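Side-chain contacts in tyrosine--tRNA ligase (Archaeoglobus fulgidus, PDB 2CYB), which probably attaches tyrosine to its cognate tRNA in two steps, first activating the amino acid with ATP and then passing it to the acceptor end of the tRNA: residues R34-Y39 and L160-D165; L47-T52 and K95-L100; A71-Y76 and G81-I86; V208-Q213 and N221-R226. One frame throughout, in Å; residues are numbered along the deposited sequence.

Contact 1: residues R34-Y39 and L160-D165. With TYR (tyrosine), chain C.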
# COMPACT_ATOMS: atom_id res chain seq x y z
N ARG A 34 -0.16 -28.10 7.42
CA ARG A 34 -0.08 -27.53 6.08
C ARG A 34 1.11 -26.58 5.97
O ARG A 34 1.32 -25.72 6.84
CB ARG A 34 -1.38 -26.78 5.76
CG ARG A 34 -1.46 -26.26 4.33
CD ARG A 34 -2.80 -25.58 4.08
NE ARG A 34 -3.91 -26.52 4.18
CZ ARG A 34 -5.18 -26.21 3.99
NH1 ARG A 34 -5.53 -24.97 3.68
NH2 ARG A 34 -6.12 -27.15 4.10
N ALA A 35 1.89 -26.75 4.91
CA ALA A 35 3.05 -25.91 4.66
C ALA A 35 2.96 -25.37 3.24
O ALA A 35 2.28 -25.95 2.38
CB ALA A 35 4.33 -26.71 4.83
N TYR A 36 3.63 -24.26 2.98
CA TYR A 36 3.64 -23.68 1.65
C TYR A 36 4.91 -22.89 1.41
O TYR A 36 5.68 -22.64 2.33
CB TYR A 36 2.44 -22.72 1.44
CG TYR A 36 2.73 -21.23 1.70
CD1 TYR A 36 2.43 -20.26 0.72
CD2 TYR A 36 3.27 -20.79 2.91
CE1 TYR A 36 2.66 -18.90 0.95
CE2 TYR A 36 3.50 -19.43 3.15
CZ TYR A 36 3.20 -18.50 2.17
OH TYR A 36 3.40 -17.16 2.42
N VAL A 37 5.09 -22.52 0.16
CA VAL A 37 6.18 -21.65 -0.26
C VAL A 37 5.50 -20.83 -1.34
O VAL A 37 4.66 -21.34 -2.09
CB VAL A 37 7.38 -22.39 -0.90
CG1 VAL A 37 8.42 -21.34 -1.35
CG2 VAL A 37 8.03 -23.34 0.10
N GLY A 38 5.84 -19.55 -1.39
CA GLY A 38 5.27 -18.70 -2.41
C GLY A 38 6.37 -18.32 -3.37
O GLY A 38 7.52 -18.17 -2.96
N TYR A 39 6.02 -18.19 -4.65
CA TYR A 39 7.00 -17.82 -5.66
C TYR A 39 6.48 -16.74 -6.61
O TYR A 39 5.36 -16.86 -7.12
CB TYR A 39 7.38 -19.02 -6.54
CG TYR A 39 7.95 -20.21 -5.82
CD1 TYR A 39 7.14 -21.27 -5.42
CD2 TYR A 39 9.33 -20.31 -5.58
CE1 TYR A 39 7.67 -22.41 -4.80
CE2 TYR A 39 9.87 -21.44 -4.96
CZ TYR A 39 9.03 -22.49 -4.58
OH TYR A 39 9.55 -23.61 -3.98
N LEU A 160 3.04 -7.11 3.61
CA LEU A 160 1.78 -7.28 4.32
C LEU A 160 0.97 -8.41 3.68
O LEU A 160 0.38 -9.24 4.37
CB LEU A 160 0.97 -5.99 4.28
CG LEU A 160 1.72 -4.71 4.67
CD1 LEU A 160 0.74 -3.54 4.65
CD2 LEU A 160 2.35 -4.87 6.04
N MET A 161 0.95 -8.43 2.35
CA MET A 161 0.20 -9.44 1.62
C MET A 161 0.82 -10.81 1.78
O MET A 161 0.11 -11.80 1.84
CB MET A 161 0.12 -9.06 0.15
CG MET A 161 -0.90 -7.96 -0.13
SD MET A 161 -0.98 -7.57 -1.88
CE MET A 161 -1.42 -9.17 -2.59
N GLN A 162 2.15 -10.88 1.84
CA GLN A 162 2.81 -12.16 2.03
C GLN A 162 2.41 -12.74 3.38
O GLN A 162 2.09 -13.92 3.49
CB GLN A 162 4.33 -12.02 1.96
CG GLN A 162 5.06 -13.34 2.11
CD GLN A 162 6.51 -13.25 1.69
OE1 GLN A 162 6.86 -12.44 0.83
NE2 GLN A 162 7.35 -14.11 2.26
N ALA A 163 2.43 -11.89 4.41
CA ALA A 163 2.06 -12.32 5.75
C ALA A 163 0.61 -12.80 5.73
O ALA A 163 0.29 -13.84 6.32
CB ALA A 163 2.22 -11.18 6.74
N LEU A 164 -0.27 -12.07 5.06
CA LEU A 164 -1.67 -12.47 4.98
C LEU A 164 -1.89 -13.74 4.19
O LEU A 164 -2.89 -14.44 4.41
CB LEU A 164 -2.52 -11.34 4.40
CG LEU A 164 -2.79 -10.21 5.39
CD1 LEU A 164 -3.45 -9.03 4.65
CD2 LEU A 164 -3.68 -10.73 6.53
N ASP A 165 -0.99 -14.05 3.26
CA ASP A 165 -1.14 -15.28 2.48
C ASP A 165 -1.09 -16.48 3.41
O ASP A 165 -1.78 -17.47 3.20
CB ASP A 165 -0.03 -15.41 1.43
CG ASP A 165 -0.18 -14.42 0.31
OD1 ASP A 165 0.85 -14.12 -0.33
OD2 ASP A 165 -1.32 -13.97 0.05
N TYR C . 8.71 -13.10 -1.11
CA TYR C . 8.96 -14.38 -1.81
C TYR C . 10.26 -14.33 -2.60
O TYR C . 10.60 -15.34 -3.24
CB TYR C . 7.78 -14.70 -2.73
CG TYR C . 6.50 -14.88 -1.95
CD1 TYR C . 5.37 -14.11 -2.22
CD2 TYR C . 6.43 -15.83 -0.93
CE1 TYR C . 4.18 -14.29 -1.49
CE2 TYR C . 5.27 -16.02 -0.20
CZ TYR C . 4.15 -15.25 -0.48
OH TYR C . 3.00 -15.46 0.24
OXT TYR C . 10.94 -13.28 -2.56
O HOH W 1 6.17 -16.81 2.95
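Y36 and D165 close on the phenol end of the bound tyrosine, Y36 from strand 34-39 and D165 from helix 154-168. The tight part is around the ligand hydroxyl and ring. Ligand OH donates to D165 OD1 at 2.6 Å and is hydrogen-bonded to Y36 OH at 2.8 Å, in plane at the Y36 ring edge. D165 OD2 is turned to Q116 NE2, which helps fix the carboxylate. Q162, with CG anti to the backbone N (chi1 -178°), runs on extended across one face of the ligand ring, CG 3.3 Å from ligand CZ, so that OE1 takes the ligand's amino N at 2.8 Å while NE2 reaches Q180 OE1. Directly, protein to protein, the two segments barely meet: Y36 OH stands 4.0 Å from D165 CB and 3.7 Å from Q162 O. On this looser side a water bridges Y36 OH, at 2.8 Å, and Q162 NE2, from which it accepts. At Q162 an alanine would remove an acceptor of the ligand's amino group and the amide over its ring, and would probably leave the water looser. Strand and helix thus read the phenol hydroxyl and hold the amino group in the tyrosine pocket of a class I Rossmann fold.

Contact 2: residues L47-T52 and K95-L100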
# COMPACT_ATOMS: atom_id res chain seq x y z
N LEU A 47 18.33 -23.42 -9.53
CA LEU A 47 18.65 -24.19 -8.34
C LEU A 47 18.09 -23.55 -7.07
O LEU A 47 17.76 -24.26 -6.12
CB LEU A 47 20.16 -24.38 -8.20
CG LEU A 47 20.78 -25.32 -9.25
CD1 LEU A 47 22.28 -25.45 -9.01
CD2 LEU A 47 20.11 -26.67 -9.17
N GLY A 48 18.00 -22.22 -7.06
CA GLY A 48 17.47 -21.53 -5.90
C GLY A 48 16.05 -21.98 -5.62
O GLY A 48 15.69 -22.22 -4.47
N HIS A 49 15.24 -22.10 -6.67
CA HIS A 49 13.86 -22.54 -6.53
C HIS A 49 13.85 -23.98 -6.05
O HIS A 49 13.06 -24.36 -5.19
CB HIS A 49 13.13 -22.49 -7.88
CG HIS A 49 12.96 -21.11 -8.42
ND1 HIS A 49 11.89 -20.30 -8.08
CD2 HIS A 49 13.73 -20.38 -9.26
CE1 HIS A 49 12.02 -19.14 -8.69
NE2 HIS A 49 13.12 -19.16 -9.41
N MET A 50 14.73 -24.79 -6.64
CA MET A 50 14.83 -26.21 -6.29
C MET A 50 15.19 -26.41 -4.82
O MET A 50 14.94 -27.46 -4.25
CB MET A 50 15.84 -26.90 -7.21
CG MET A 50 15.40 -26.91 -8.67
SD MET A 50 16.57 -27.65 -9.82
CE MET A 50 17.16 -26.21 -10.67
N MET A 51 15.77 -25.38 -4.21
CA MET A 51 16.14 -25.42 -2.80
C MET A 51 14.87 -25.57 -1.95
O MET A 51 14.77 -26.47 -1.10
CB MET A 51 16.86 -24.13 -2.42
CG MET A 51 17.18 -23.98 -0.95
SD MET A 51 18.44 -25.14 -0.41
CE MET A 51 19.62 -24.89 -1.65
N THR A 52 13.91 -24.69 -2.18
CA THR A 52 12.66 -24.70 -1.44
C THR A 52 11.72 -25.78 -1.95
O THR A 52 10.88 -26.29 -1.20
CB THR A 52 11.95 -23.32 -1.47
OG1 THR A 52 11.84 -22.86 -2.82
CG2 THR A 52 12.74 -22.30 -0.64
N LYS A 95 4.00 -25.92 -14.45
CA LYS A 95 4.44 -27.10 -15.19
C LYS A 95 5.80 -27.58 -14.69
O LYS A 95 6.01 -28.78 -14.49
CB LYS A 95 4.55 -26.78 -16.68
CG LYS A 95 3.23 -26.44 -17.35
CD LYS A 95 3.43 -26.20 -18.83
CE LYS A 95 2.10 -25.95 -19.53
NZ LYS A 95 2.27 -25.78 -21.00
N VAL A 96 6.72 -26.65 -14.48
CA VAL A 96 8.05 -27.00 -14.01
C VAL A 96 8.01 -27.61 -12.62
O VAL A 96 8.61 -28.66 -12.39
CB VAL A 96 8.98 -25.76 -14.00
CG1 VAL A 96 10.35 -26.15 -13.46
CG2 VAL A 96 9.10 -25.20 -15.40
N PHE A 97 7.33 -26.95 -11.69
CA PHE A 97 7.24 -27.47 -10.33
C PHE A 97 6.69 -28.89 -10.31
O PHE A 97 7.13 -29.72 -9.52
CB PHE A 97 6.38 -26.55 -9.45
CG PHE A 97 7.05 -25.23 -9.12
CD1 PHE A 97 8.34 -25.21 -8.60
CD2 PHE A 97 6.38 -24.03 -9.31
CE1 PHE A 97 8.96 -24.00 -8.28
CE2 PHE A 97 6.99 -22.81 -8.99
CZ PHE A 97 8.28 -22.80 -8.47
N ILE A 98 5.73 -29.16 -11.19
CA ILE A 98 5.16 -30.50 -11.29
C ILE A 98 6.25 -31.44 -11.79
O ILE A 98 6.52 -32.49 -11.20
CB ILE A 98 3.97 -30.54 -12.27
CG1 ILE A 98 2.83 -29.68 -11.74
CG2 ILE A 98 3.51 -31.98 -12.48
CD1 ILE A 98 1.65 -29.57 -12.68
N ALA A 99 6.89 -31.03 -12.89
CA ALA A 99 7.96 -31.81 -13.51
C ALA A 99 9.12 -32.07 -12.56
O ALA A 99 9.84 -33.06 -12.72
CB ALA A 99 8.45 -31.09 -14.76
N LEU A 100 9.32 -31.19 -11.57
CA LEU A 100 10.40 -31.36 -10.61
C LEU A 100 10.03 -32.33 -9.50
O LEU A 100 10.86 -32.68 -8.66
CB LEU A 100 10.79 -30.02 -10.00
CG LEU A 100 11.53 -29.02 -10.90
CD1 LEU A 100 11.76 -27.73 -10.13
CD2 LEU A 100 12.85 -29.62 -11.36
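M50 and L100 supply the apolar touch between helix 47-61 and the end of helix 83-99. M50 CG meets L100 CD1 at 4.0 Å, with the two side chains crossing at about a right angle, and their CA atoms, 8.1 Å apart, are the nearest pair of the two segments. In M50, CG is anti to the carbonyl carbon (chi1 -65°) and the chain then bends at chi3, -108°, where its end packs on V225. L100, in turn, lies against A315 of helix 297-319.

The ring contact belongs to H49 and F97. F97 CZ comes to 4.4 Å from H49 ND1, which sits at the edge of the phenyl ring and near its plane, while from the imidazole the approach is oblique. The pair is therefore a distant touch and not a stack. Y39 meets the F97 ring at a shallow angle and also packs on H49, tying the two together from strand 34-39.

No hydrogen bond crosses between the segments; several polar groups bond to outside partners instead: L47 O to H258 NE2, G48 N to H46 ND1, and T52 OG1 to Y39 OH.

L47, G48 and H49 belong to the HIGH region, and the side chain of H49 is about 7 Å from the bound tyrosine between nearest atoms. The chemistry implies that residues 95-100 meet residues 47-52 of this signature helix through van der Waals contact, leaving the imidazole nitrogens of H49 without a polar partner in residues 95-100.

Contact 3: residues A71-Y76 and G81-I86. With TYR (tyrosine), chain C.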
# COMPACT_ATOMS: atom_id res chain seq x y z
N ALA A 71 2.59 -16.57 -6.73
CA ALA A 71 2.25 -15.20 -6.34
C ALA A 71 2.31 -14.19 -7.47
O ALA A 71 3.21 -13.36 -7.52
CB ALA A 71 3.18 -14.77 -5.19
N ASP A 72 1.32 -14.23 -8.37
CA ASP A 72 1.32 -13.32 -9.50
C ASP A 72 1.17 -11.85 -9.14
O ASP A 72 1.80 -11.00 -9.76
CB ASP A 72 0.23 -13.72 -10.52
CG ASP A 72 -1.15 -13.88 -9.89
OD1 ASP A 72 -2.13 -13.96 -10.66
OD2 ASP A 72 -1.26 -13.95 -8.64
N ILE A 73 0.34 -11.54 -8.16
CA ILE A 73 0.18 -10.14 -7.75
C ILE A 73 1.49 -9.65 -7.14
O ILE A 73 1.91 -8.52 -7.40
CB ILE A 73 -0.95 -9.98 -6.72
CG1 ILE A 73 -2.27 -10.50 -7.32
CG2 ILE A 73 -1.08 -8.52 -6.31
CD1 ILE A 73 -2.67 -9.82 -8.60
N HIS A 74 2.14 -10.48 -6.33
CA HIS A 74 3.42 -10.09 -5.73
C HIS A 74 4.45 -9.77 -6.82
O HIS A 74 5.19 -8.79 -6.72
CB HIS A 74 3.95 -11.18 -4.81
CG HIS A 74 3.32 -11.18 -3.46
ND1 HIS A 74 2.09 -11.75 -3.21
CD2 HIS A 74 3.72 -10.63 -2.28
CE1 HIS A 74 1.76 -11.56 -1.95
NE2 HIS A 74 2.73 -10.88 -1.36
N ALA A 75 4.49 -10.61 -7.85
CA ALA A 75 5.40 -10.42 -8.96
C ALA A 75 5.12 -9.07 -9.61
O ALA A 75 6.03 -8.33 -10.00
CB ALA A 75 5.23 -11.55 -9.98
N TYR A 76 3.84 -8.73 -9.72
CA TYR A 76 3.46 -7.46 -10.32
C TYR A 76 3.95 -6.30 -9.45
O TYR A 76 4.52 -5.34 -9.95
CB TYR A 76 1.95 -7.36 -10.46
CG TYR A 76 1.51 -6.05 -11.07
CD1 TYR A 76 1.55 -5.86 -12.44
CD2 TYR A 76 1.06 -5.01 -10.27
CE1 TYR A 76 1.16 -4.65 -13.01
CE2 TYR A 76 0.67 -3.79 -10.82
CZ TYR A 76 0.72 -3.62 -12.19
OH TYR A 76 0.32 -2.44 -12.75
N GLY A 81 6.83 -7.25 -14.48
CA GLY A 81 6.13 -7.22 -15.75
C GLY A 81 4.65 -6.90 -15.68
O GLY A 81 4.12 -6.49 -14.64
N THR A 82 3.98 -7.08 -16.81
CA THR A 82 2.55 -6.83 -16.88
C THR A 82 1.81 -8.04 -16.35
O THR A 82 2.37 -9.13 -16.23
CB THR A 82 2.12 -6.58 -18.33
OG1 THR A 82 2.30 -7.79 -19.08
CG2 THR A 82 2.95 -5.47 -18.95
N PHE A 83 0.53 -7.84 -16.04
CA PHE A 83 -0.28 -8.93 -15.55
C PHE A 83 -0.32 -10.05 -16.58
O PHE A 83 -0.29 -11.23 -16.21
CB PHE A 83 -1.68 -8.43 -15.21
CG PHE A 83 -1.76 -7.70 -13.90
CD1 PHE A 83 -2.09 -6.35 -13.86
CD2 PHE A 83 -1.49 -8.37 -12.71
CE1 PHE A 83 -2.14 -5.67 -12.64
CE2 PHE A 83 -1.54 -7.70 -11.49
CZ PHE A 83 -1.86 -6.35 -11.46
N GLU A 84 -0.37 -9.69 -17.86
CA GLU A 84 -0.40 -10.70 -18.92
C GLU A 84 0.87 -11.54 -18.95
O GLU A 84 0.81 -12.77 -19.00
CB GLU A 84 -0.59 -10.04 -20.29
CG GLU A 84 -2.02 -9.65 -20.61
CD GLU A 84 -2.25 -9.43 -22.10
OE1 GLU A 84 -3.38 -9.05 -22.48
OE2 GLU A 84 -1.29 -9.64 -22.88
N GLU A 85 2.01 -10.87 -18.93
CA GLU A 85 3.29 -11.56 -18.95
C GLU A 85 3.42 -12.47 -17.74
O GLU A 85 3.87 -13.62 -17.85
CB GLU A 85 4.43 -10.55 -18.97
CG GLU A 85 4.34 -9.56 -20.12
CD GLU A 85 5.42 -8.51 -20.07
OE1 GLU A 85 5.64 -7.93 -18.98
OE2 GLU A 85 6.05 -8.25 -21.12
N ILE A 86 3.02 -11.97 -16.58
CA ILE A 86 3.11 -12.74 -15.35
C ILE A 86 2.18 -13.96 -15.36
O ILE A 86 2.52 -15.01 -14.82
CB ILE A 86 2.80 -11.85 -14.13
CG1 ILE A 86 3.90 -10.79 -13.99
CG2 ILE A 86 2.67 -12.69 -12.85
CD1 ILE A 86 3.60 -9.69 -12.99
N TYR C . 8.71 -13.10 -1.11
CA TYR C . 8.96 -14.38 -1.81
C TYR C . 10.26 -14.33 -2.60
O TYR C . 10.60 -15.34 -3.24
CB TYR C . 7.78 -14.70 -2.73
CG TYR C . 6.50 -14.88 -1.95
CD1 TYR C . 5.37 -14.11 -2.22
CD2 TYR C . 6.43 -15.83 -0.93
CE1 TYR C . 4.18 -14.29 -1.49
CE2 TYR C . 5.27 -16.02 -0.20
CZ TYR C . 4.15 -15.25 -0.48
OH TYR C . 3.00 -15.46 0.24
OXT TYR C . 10.94 -13.28 -2.56
O HOH W 2 5.09 -4.91 -12.56
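Y76 and F83 lie flat on each other: the rings stack face to face, centroids 3.8 Å apart and planes within 11°, with F83 CZ over the centre of the Y76 ring. Y76 gets there by setting CG anti to its backbone N (chi1 180°), which swings the phenol out over the incoming helix. I86 CD1 reaches 3.4 Å from Y76 N and touches the methyl of A75, and I86 CG2 meets D72 CB at 3.5 Å. I73 CD1 adds an oblique touch to F83 CE2.

One shell out, a water donates to Y76 O at 2.7 Å and to G81 O. The start of helix 83-99 is fixed by a capping box: E85 N bonds to T82 OG1, and T82 N to E85 OE1 at 2.9 Å. D72 OD1 is hydrogen-bonded to S113 OG, and K127 of the second subunit packs on both stacked rings. On the pocket side A71 CB touches ligand CD1, and the ligand's CE1 edge points onto a face of H74, 3.5 Å above its centre, T-shaped.

The joint is thus aromatic and aliphatic, with a water as its polar link, backing a short helix whose other side lines the substrate pocket.

Contact 4: residues V208-Q213 and N221-R226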
# COMPACT_ATOMS: atom_id res chain seq x y z
N VAL A 208 24.75 -19.41 -2.70
CA VAL A 208 25.67 -18.48 -3.33
C VAL A 208 25.75 -18.88 -4.80
O VAL A 208 25.45 -20.03 -5.15
CB VAL A 208 27.07 -18.54 -2.70
CG1 VAL A 208 26.97 -18.28 -1.21
CG2 VAL A 208 27.73 -19.89 -2.97
N GLY A 209 26.13 -17.94 -5.65
CA GLY A 209 26.24 -18.24 -7.07
C GLY A 209 27.45 -19.10 -7.40
O GLY A 209 28.33 -19.28 -6.56
N LEU A 210 27.49 -19.61 -8.62
CA LEU A 210 28.57 -20.47 -9.09
C LEU A 210 29.98 -19.88 -8.96
O LEU A 210 30.96 -20.63 -8.91
CB LEU A 210 28.32 -20.86 -10.55
CG LEU A 210 27.07 -21.73 -10.76
CD1 LEU A 210 26.80 -21.92 -12.24
CD2 LEU A 210 27.27 -23.07 -10.06
N ASP A 211 30.08 -18.55 -8.89
CA ASP A 211 31.37 -17.89 -8.74
C ASP A 211 31.74 -17.63 -7.28
O ASP A 211 32.77 -17.02 -7.00
CB ASP A 211 31.37 -16.56 -9.50
CG ASP A 211 30.15 -15.71 -9.19
OD1 ASP A 211 29.68 -15.75 -8.03
OD2 ASP A 211 29.67 -15.01 -10.10
N GLY A 212 30.90 -18.08 -6.36
CA GLY A 212 31.19 -17.89 -4.95
C GLY A 212 30.65 -16.59 -4.39
O GLY A 212 30.86 -16.27 -3.21
N GLN A 213 29.95 -15.83 -5.23
CA GLN A 213 29.37 -14.57 -4.80
C GLN A 213 27.85 -14.65 -4.85
O GLN A 213 27.29 -15.68 -5.23
CB GLN A 213 29.87 -13.43 -5.68
CG GLN A 213 31.34 -13.11 -5.49
CD GLN A 213 31.76 -11.82 -6.18
OE1 GLN A 213 31.65 -11.70 -7.40
NE2 GLN A 213 32.24 -10.85 -5.41
N ASN A 221 25.38 -16.33 -12.85
CA ASN A 221 26.17 -17.27 -12.07
C ASN A 221 25.30 -18.30 -11.35
O ASN A 221 25.43 -18.52 -10.15
CB ASN A 221 27.02 -16.50 -11.05
CG ASN A 221 26.19 -15.59 -10.16
OD1 ASN A 221 25.08 -15.20 -10.52
ND2 ASN A 221 26.73 -15.24 -9.00
N TYR A 222 24.40 -18.91 -12.11
CA TYR A 222 23.49 -19.92 -11.57
C TYR A 222 23.07 -20.88 -12.68
O TYR A 222 23.25 -20.59 -13.87
CB TYR A 222 22.25 -19.24 -10.97
CG TYR A 222 21.42 -18.48 -11.98
CD1 TYR A 222 20.58 -19.15 -12.86
CD2 TYR A 222 21.49 -17.09 -12.06
CE1 TYR A 222 19.83 -18.45 -13.81
CE2 TYR A 222 20.75 -16.38 -13.01
CZ TYR A 222 19.92 -17.07 -13.87
OH TYR A 222 19.17 -16.39 -14.81
N ILE A 223 22.50 -22.02 -12.29
CA ILE A 223 22.04 -23.02 -13.25
C ILE A 223 20.51 -23.05 -13.33
O ILE A 223 19.83 -23.15 -12.31
CB ILE A 223 22.54 -24.43 -12.84
CG1 ILE A 223 24.07 -24.48 -12.96
CG2 ILE A 223 21.88 -25.50 -13.71
CD1 ILE A 223 24.68 -25.77 -12.47
N SER A 224 19.98 -22.97 -14.54
CA SER A 224 18.54 -22.98 -14.76
C SER A 224 18.08 -24.36 -15.19
O SER A 224 18.86 -25.12 -15.78
CB SER A 224 18.17 -21.96 -15.83
OG SER A 224 18.75 -20.70 -15.54
N VAL A 225 16.82 -24.69 -14.92
CA VAL A 225 16.28 -26.00 -15.29
C VAL A 225 16.21 -26.17 -16.80
O VAL A 225 15.93 -27.26 -17.29
CB VAL A 225 14.85 -26.19 -14.74
CG1 VAL A 225 14.85 -26.10 -13.23
CG2 VAL A 225 13.91 -25.16 -15.36
N ARG A 226 16.48 -25.09 -17.52
CA ARG A 226 16.43 -25.12 -18.97
C ARG A 226 17.82 -25.23 -19.59
O ARG A 226 17.95 -25.41 -20.80
CB ARG A 226 15.72 -23.86 -19.48
CG ARG A 226 15.05 -23.99 -20.83
CD ARG A 226 14.36 -22.68 -21.21
NE ARG A 226 13.70 -22.77 -22.51
CZ ARG A 226 12.66 -23.56 -22.77
NH1 ARG A 226 12.16 -24.34 -21.83
NH2 ARG A 226 12.13 -23.56 -23.99
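This is a mainly polar loop-to-loop contact with an apolar flank, L210 and D211 against N221, across the base of the loop that carries the KMSKS region. L210 N donates to N221 O at 2.8 Å, fairly straight at 163°, though from above the carbonyl plane. Beside it, N221 ND2 donates to D211 OD1 at 3.1 Å, keeping close to its own amide plane, and weakly to D211 OD2. D211 CG sits between its backbone N and carbonyl carbon (chi1 49°), bringing the carboxylate to the amide with planes 42° apart. D211 OD1 also accepts from Q213 N at 2.8 Å, an Asx turn (D211 to Q213) that overlaps the type I turn G209-G212. N221 is gripped further: ND2 also reaches K214 O and OD1 accepts from S216 N, tying the motif itself to the turn. If an alanine stood in for D211, Q213 N would probably lose its side-chain acceptor and the N221 amide a grip on its orientation. On the apolar flank L210 CD1 is 3.8 Å from I223 CG1, the side chains crossing at about a right angle. Both rest on helix 229-237; I223 also touches L47 of helix 47-61, and V208 leans on helix 250-263.

Overall arrangement
Contacts 1 and 3 share the bound tyrosine, their centres about 16 Å apart: Y39 O meets A71 N at 2.8 Å, and H74 CE1 lies 3.2 Å from D165 OD1. Contact 2 meets contact 1 through Y39, whose OH is 2.7 Å from T52 OG1. Contact 3 sits at the start of helix 83-99 and contact 2 at its far end, about 19 Å away between centres. Contact 4 does not reach the pocket, its centre about 26 Å from contact 1's, but touches contact 2, with M50 CE 3.4 Å from V225 CG1. Contacts 2 and 4 thus bring the HIGH helix beside the stretch following the KMSKS region, the two signatures handling ATP in class I synthetases.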